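Long-range contacts in cephalosporin hydroxylase CMCI (Streptomyces clavuligerus, PDB 2BM8), which probably takes part in cephamycin biosynthesis, in the steps that install a methoxy group on the cephalosporin nucleus, and has a methyltransferase-like Rossmann fold: residues Y73-E79 against Y182-E186; V86-V90 against F157-A161. The protein carries 3 engineered substitutions. One frame throughout, in Å; residues are numbered along the deposited sequence.

Contact 1: Y73-E79 against Y182-E186; sequences YHDMLWE and YFIIE
Glu-186 OE2 accepts a hydrogen bond from Tyr-73 OH at 2.5 Å, a separation so short that its exact value is doubtful at this resolution. Lys-65 NZ holds the other oxygen, OE1, in a salt bridge, so the carboxylate is held at both oxygens. The bond joins helix 67-80 to the C-terminal end of strand 182-185 in a Rossmann-like sheet of methyltransferase type. Helix and strand segments run almost antiparallel, 171° between their directions, and their axes come no nearer than 12.8 Å, a gap that long side chains must bridge. Tyr-73 does so with CG anti to the carbonyl carbon, which sends the phenol across the interface to meet Glu-186 coming from the opposite direction; OE2 lies at the ring edge, and the ring and carboxylate planes are 35° apart. Beside the hydroxyl, Ile-184 CG2 lies 3.5 Å from Tyr-73 OH. A phenylalanine in place of Tyr-73 would probably leave Glu-186 OE2 without this donor and the carboxylate less firmly fixed in rotation.

One turn further along the helix, Met-76 leaves with CG anti to the backbone N and stays extended through chi2, then bends at chi3, which brings CE to the tip of Ile-184 and within 4.1 Å of Tyr-182 CE2. The sulfur makes a Met-aromatic contact: SD sits over the face of the Tyr-182 ring, 4.1 Å from its centroid and 9° off the normal. From the strand, Ile-184 CD1 reaches tip to tip toward Met-76, ending 3.9 Å from SD. Past the methionine the interface turns polar and reaches the exposed Glu-79, where Glu-79 OE1 hydrogen-bonds Tyr-217 OH and Tyr-182 OH bonds Asp-214 OD2.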
loop_
_atom_site.group_PDB
_atom_site.type_symbol
_atom_site.label_atom_id
_atom_site.label_comp_id
_atom_site.label_asym_id
_atom_site.label_seq_id
_atom_site.Cartn_x
_atom_site.Cartn_y
_atom_site.Cartn_z
ATOM N N TYR B 73 -19.357 1.198 -20.473
ATOM C CA TYR B 73 -20.462 0.857 -21.385
ATOM C C TYR B 73 -21.285 2.079 -21.793
ATOM O O TYR B 73 -21.866 2.106 -22.855
ATOM C CB TYR B 73 -21.403 -0.197 -20.786
ATOM C CG TYR B 73 -20.902 -1.623 -20.914
ATOM C CD1 TYR B 73 -20.638 -2.381 -19.791
ATOM C CD2 TYR B 73 -20.713 -2.215 -22.160
ATOM C CE1 TYR B 73 -20.175 -3.679 -19.889
ATOM C CE2 TYR B 73 -20.252 -3.527 -22.279
ATOM C CZ TYR B 73 -19.977 -4.257 -21.134
ATOM O OH TYR B 73 -19.525 -5.562 -21.203
ATOM N N HIS B 74 -21.355 3.085 -20.944
ATOM C CA HIS B 74 -22.105 4.269 -21.295
ATOM C C HIS B 74 -21.407 4.980 -22.442
ATOM O O HIS B 74 -22.056 5.329 -23.430
ATOM C CB HIS B 74 -22.256 5.206 -20.110
ATOM C CG HIS B 74 -22.846 6.521 -20.481
ATOM N ND1 HIS B 74 -22.088 7.546 -20.997
ATOM C CD2 HIS B 74 -24.124 6.963 -20.458
ATOM C CE1 HIS B 74 -22.872 8.578 -21.252
ATOM N NE2 HIS B 74 -24.114 8.247 -20.942
ATOM N N ASP B 75 -20.088 5.175 -22.307
ATOM C CA ASP B 75 -19.267 5.792 -23.358
ATOM C C ASP B 75 -19.323 4.986 -24.651
ATOM O O ASP B 75 -19.451 5.543 -25.719
ATOM C CB ASP B 75 -17.798 5.941 -22.917
ATOM C CG ASP B 75 -17.616 6.901 -21.725
ATOM O OD1 ASP B 75 -18.514 7.747 -21.505
ATOM O OD2 ASP B 75 -16.611 6.864 -20.951
ATOM N N MET B 76 -19.254 3.667 -24.538
ATOM C CA MET B 76 -19.291 2.784 -25.691
ATOM C C MET B 76 -20.627 2.891 -26.411
ATOM O O MET B 76 -20.673 3.034 -27.612
ATOM C CB MET B 76 -19.050 1.349 -25.245
ATOM C CG MET B 76 -18.944 0.350 -26.388
ATOM S SD MET B 76 -18.723 -1.314 -25.762
ATOM C CE MET B 76 -17.117 -1.162 -24.942
ATOM N N LEU B 77 -21.714 2.843 -25.659
ATOM C CA LEU B 77 -23.036 3.017 -26.228
ATOM C C LEU B 77 -23.147 4.349 -26.964
ATOM O O LEU B 77 -23.638 4.388 -28.091
ATOM C CB LEU B 77 -24.108 2.914 -25.145
ATOM C CG LEU B 77 -24.716 1.524 -25.015
ATOM C CD1 LEU B 77 -23.671 0.417 -24.939
ATOM C CD2 LEU B 77 -25.634 1.476 -23.811
ATOM N N TRP B 78 -22.652 5.413 -26.329
ATOM C CA TRP B 78 -22.759 6.778 -26.841
ATOM C C TRP B 78 -21.998 6.963 -28.149
ATOM O O TRP B 78 -22.469 7.663 -29.063
ATOM C CB TRP B 78 -22.253 7.782 -25.807
ATOM C CG TRP B 78 -22.475 9.206 -26.225
ATOM C CD1 TRP B 78 -21.513 10.137 -26.522
ATOM C CD2 TRP B 78 -23.737 9.858 -26.413
ATOM N NE1 TRP B 78 -22.106 11.326 -26.871
ATOM C CE2 TRP B 78 -23.469 11.184 -26.822
ATOM C CE3 TRP B 78 -25.072 9.457 -26.283
ATOM C CZ2 TRP B 78 -24.486 12.113 -27.100
ATOM C CZ3 TRP B 78 -26.093 10.385 -26.568
ATOM C CH2 TRP B 78 -25.788 11.698 -26.962
ATOM N N GLU B 79 -20.845 6.309 -28.243
ATOM C CA GLU B 79 -19.991 6.385 -29.423
ATOM C C GLU B 79 -20.474 5.462 -30.567
ATOM O O GLU B 79 -20.576 5.886 -31.711
ATOM C CB GLU B 79 -18.554 6.037 -29.025
ATOM C CG GLU B 79 -17.588 5.763 -30.183
ATOM C CD GLU B 79 -16.226 5.310 -29.685
ATOM O OE1 GLU B 79 -16.157 4.537 -28.696
ATOM O OE2 GLU B 79 -15.213 5.733 -30.266
ATOM N N TYR B 182 -18.507 -5.209 -31.293
ATOM C CA TYR B 182 -17.698 -5.571 -30.148
ATOM C C TYR B 182 -17.949 -7.019 -29.733
ATOM O O TYR B 182 -19.060 -7.516 -29.820
ATOM C CB TYR B 182 -17.993 -4.619 -28.992
ATOM C CG TYR B 182 -17.241 -3.307 -29.092
ATOM C CD1 TYR B 182 -17.747 -2.238 -29.815
ATOM C CD2 TYR B 182 -16.012 -3.143 -28.470
ATOM C CE1 TYR B 182 -17.049 -1.040 -29.904
ATOM C CE2 TYR B 182 -15.318 -1.950 -28.558
ATOM C CZ TYR B 182 -15.839 -0.908 -29.270
ATOM O OH TYR B 182 -15.131 0.263 -29.359
ATOM N N PHE B 183 -16.890 -7.714 -29.352
ATOM C CA PHE B 183 -17.010 -8.985 -28.666
ATOM C C PHE B 183 -16.268 -8.804 -27.363
ATOM O O PHE B 183 -15.069 -8.568 -27.381
ATOM C CB PHE B 183 -16.413 -10.141 -29.476
ATOM C CG PHE B 183 -16.713 -11.514 -28.892
ATOM C CD1 PHE B 183 -17.701 -12.318 -29.438
ATOM C CD2 PHE B 183 -16.006 -11.997 -27.794
ATOM C CE1 PHE B 183 -17.970 -13.581 -28.908
ATOM C CE2 PHE B 183 -16.281 -13.264 -27.266
ATOM C CZ PHE B 183 -17.262 -14.046 -27.828
ATOM N N ILE B 184 -16.992 -8.916 -26.249
ATOM C CA ILE B 184 -16.473 -8.581 -24.932
ATOM C C ILE B 184 -16.541 -9.757 -23.962
ATOM O O ILE B 184 -17.588 -10.387 -23.799
ATOM C CB ILE B 184 -17.250 -7.383 -24.361
ATOM C CG1 ILE B 184 -16.864 -6.118 -25.131
ATOM C CG2 ILE B 184 -16.946 -7.196 -22.882
ATOM C CD1 ILE B 184 -17.827 -4.987 -24.982
ATOM N N ILE B 185 -15.422 -10.040 -23.304
ATOM C CA ILE B 185 -15.387 -11.078 -22.283
ATOM C C ILE B 185 -15.134 -10.419 -20.954
ATOM O O ILE B 185 -14.060 -9.897 -20.712
ATOM C CB ILE B 185 -14.300 -12.118 -22.605
ATOM C CG1 ILE B 185 -14.687 -12.899 -23.855
ATOM C CG2 ILE B 185 -14.134 -13.084 -21.443
ATOM C CD1 ILE B 185 -13.538 -13.484 -24.601
ATOM N N GLU B 186 -16.131 -10.430 -20.088
ATOM C CA GLU B 186 -15.989 -9.795 -18.785
ATOM C C GLU B 186 -15.298 -10.765 -17.830
ATOM O O GLU B 186 -15.445 -11.968 -17.981
ATOM C CB GLU B 186 -17.357 -9.361 -18.254
ATOM C CG GLU B 186 -18.082 -8.341 -19.141
ATOM C CD GLU B 186 -19.248 -7.637 -18.443
ATOM O OE1 GLU B 186 -19.537 -7.984 -17.286
ATOM O OE2 GLU B 186 -19.891 -6.752 -19.067
#

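Contact 2: V86-V90 against F157-A161; sequences VELGV and FIDNA. Engineered in segment 157-161: Asn-160 (natural residue Asp).
Leu-88 N donates to Ile-158 O at 2.9 Å, the straightest bond across this parallel strand pair, with 166° at the hydrogen. Ile-158 N to Val-86 O and Asn-160 N to Leu-88 O extend the ladder on both sides of it, and the strand segments diverge by only 17°. Packing is tight just past the strand ends: a CB modelled on Gly-89 would fall 3.0 Å from Asn-160 C, and its backbone angles would also jam that CB against the preceding carbonyl. Gly-89 belongs to an ExGxxxG sequence consistent with the glycine-rich cofactor motif of Rossmann-like methyltransferases. Beside it the side-chain amide of Asn-160, an engineered replacement of Asp, gives ND2 to Glu-87 OE1 at a doubtful 2.5 Å, its plane 29° from that of the carboxylate. The Glu-87 chain bends at chi2, which brings its carboxylate toward that amide.

The apolar contacts are looser. Val-86 CG1 meets Phe-157 CD1 at 4.1 Å, and Leu-88 CD1 stands 4.4 Å from Phe-157 CZ at the ring edge. Toward the partly exposed loop, Asp-159 OD2 closes an Asx turn by accepting Ala-161 N from above its carboxylate plane, and also takes His-162 N.

Strand 84-88 lies between 111-116 and 155-159; helix 94-106 packs on the Glu-87 and Ile-158 face, helix 165-175 on that of Leu-88 and Phe-157.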
loop_
_atom_site.group_PDB
_atom_site.type_symbol
_atom_site.label_atom_id
_atom_site.label_comp_id
_atom_site.label_asym_id
_atom_site.label_seq_id
_atom_site.Cartn_x
_atom_site.Cartn_y
_atom_site.Cartn_z
ATOM N N VAL B 86 -26.237 -8.085 -27.072
ATOM C CA VAL B 86 -26.426 -9.470 -26.662
ATOM C C VAL B 86 -25.665 -9.788 -25.368
ATOM O O VAL B 86 -24.466 -9.545 -25.280
ATOM C CB VAL B 86 -25.887 -10.422 -27.730
ATOM C CG1 VAL B 86 -26.098 -11.868 -27.311
ATOM C CG2 VAL B 86 -26.542 -10.160 -29.093
ATOM N N GLU B 87 -26.367 -10.344 -24.379
ATOM C CA GLU B 87 -25.756 -10.847 -23.146
ATOM C C GLU B 87 -25.838 -12.355 -23.136
ATOM O O GLU B 87 -26.927 -12.889 -23.098
ATOM C CB GLU B 87 -26.517 -10.341 -21.916
ATOM C CG GLU B 87 -25.958 -9.067 -21.317
ATOM C CD GLU B 87 -24.697 -9.298 -20.510
ATOM O OE1 GLU B 87 -24.085 -10.381 -20.655
ATOM O OE2 GLU B 87 -24.332 -8.396 -19.721
ATOM N N LEU B 88 -24.697 -13.029 -23.175
ATOM C CA LEU B 88 -24.594 -14.471 -22.908
ATOM C C LEU B 88 -24.340 -14.598 -21.406
ATOM O O LEU B 88 -23.316 -14.125 -20.922
ATOM C CB LEU B 88 -23.412 -15.066 -23.687
ATOM C CG LEU B 88 -23.412 -16.489 -24.258
ATOM C CD1 LEU B 88 -21.984 -16.958 -24.385
ATOM C CD2 LEU B 88 -24.248 -17.517 -23.466
ATOM N N GLY B 89 -25.266 -15.222 -20.676
ATOM C CA GLY B 89 -25.269 -15.199 -19.220
ATOM C C GLY B 89 -26.167 -14.086 -18.696
ATOM O O GLY B 89 -25.798 -12.923 -18.767
ATOM N N VAL B 90 -27.334 -14.438 -18.151
ATOM C CA VAL B 90 -28.349 -13.454 -17.777
ATOM C C VAL B 90 -28.495 -13.240 -16.264
ATOM O O VAL B 90 -28.545 -12.079 -15.808
ATOM C CB VAL B 90 -29.718 -13.847 -18.360
ATOM C CG1 VAL B 90 -30.829 -12.941 -17.842
ATOM C CG2 VAL B 90 -29.676 -13.809 -19.865
ATOM N N PHE B 157 -21.612 -7.935 -28.433
ATOM C CA PHE B 157 -21.796 -9.282 -27.913
ATOM C C PHE B 157 -20.994 -9.398 -26.619
ATOM O O PHE B 157 -19.788 -9.198 -26.619
ATOM C CB PHE B 157 -21.304 -10.299 -28.946
ATOM C CG PHE B 157 -21.596 -11.728 -28.586
ATOM C CD1 PHE B 157 -22.576 -12.444 -29.271
ATOM C CD2 PHE B 157 -20.903 -12.360 -27.554
ATOM C CE1 PHE B 157 -22.854 -13.762 -28.941
ATOM C CE2 PHE B 157 -21.184 -13.676 -27.208
ATOM C CZ PHE B 157 -22.160 -14.381 -27.902
ATOM N N ILE B 158 -21.657 -9.731 -25.521
ATOM C CA ILE B 158 -21.015 -9.761 -24.204
ATOM C C ILE B 158 -21.103 -11.159 -23.608
ATOM O O ILE B 158 -22.190 -11.674 -23.367
ATOM C CB ILE B 158 -21.661 -8.739 -23.242
ATOM C CG1 ILE B 158 -21.732 -7.366 -23.909
ATOM C CG2 ILE B 158 -20.861 -8.648 -21.931
ATOM C CD1 ILE B 158 -22.428 -6.334 -23.097
ATOM N N ASP B 159 -19.942 -11.771 -23.402
ATOM C CA ASP B 159 -19.846 -13.036 -22.696
ATOM C C ASP B 159 -19.759 -12.855 -21.172
ATOM O O ASP B 159 -18.802 -12.287 -20.670
ATOM C CB ASP B 159 -18.610 -13.788 -23.168
ATOM C CG ASP B 159 -18.386 -15.047 -22.387
ATOM O OD1 ASP B 159 -17.218 -15.303 -21.977
ATOM O OD2 ASP B 159 -19.344 -15.818 -22.131
ATOM N N ASN B 160 -20.777 -13.336 -20.458
ATOM C CA ASN B 160 -20.752 -13.486 -18.992
ATOM C C ASN B 160 -20.856 -14.960 -18.564
ATOM O O ASN B 160 -20.952 -15.249 -17.388
ATOM C CB ASN B 160 -21.884 -12.676 -18.337
ATOM C CG ASN B 160 -21.552 -11.191 -18.205
ATOM O OD1 ASN B 160 -20.650 -10.805 -17.445
ATOM N ND2 ASN B 160 -22.278 -10.349 -18.942
ATOM N N ALA B 161 -20.818 -15.894 -19.510
ATOM C CA ALA B 161 -20.980 -17.319 -19.198
ATOM C C ALA B 161 -19.646 -18.077 -19.184
ATOM O O ALA B 161 -19.375 -18.863 -18.281
ATOM C CB ALA B 161 -21.959 -17.963 -20.186
#

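In the fold
From the N terminus, after three short strands, the chain reaches helix 67-80, which leads into strand 84-88. The chain then passes through helix 94-106 and strands 111-116 and 132-136 before strand 155-159 returns beside 84-88 and closes contact 2, with 66 residues between its segments. Helix 165-175 follows, and strand 182-185 closes the wider loop of contact 1, 102 residues long, so contact 2 lies wholly within contact 1 and the two do not cross. Contact 2 ties strands within the sheet; contact 1 fastens a helix onto one face. Their centres are about 13 Å apart, and neighbouring strands join them: Ile-184 N probably bonds Phe-157 O at 2.8 Å.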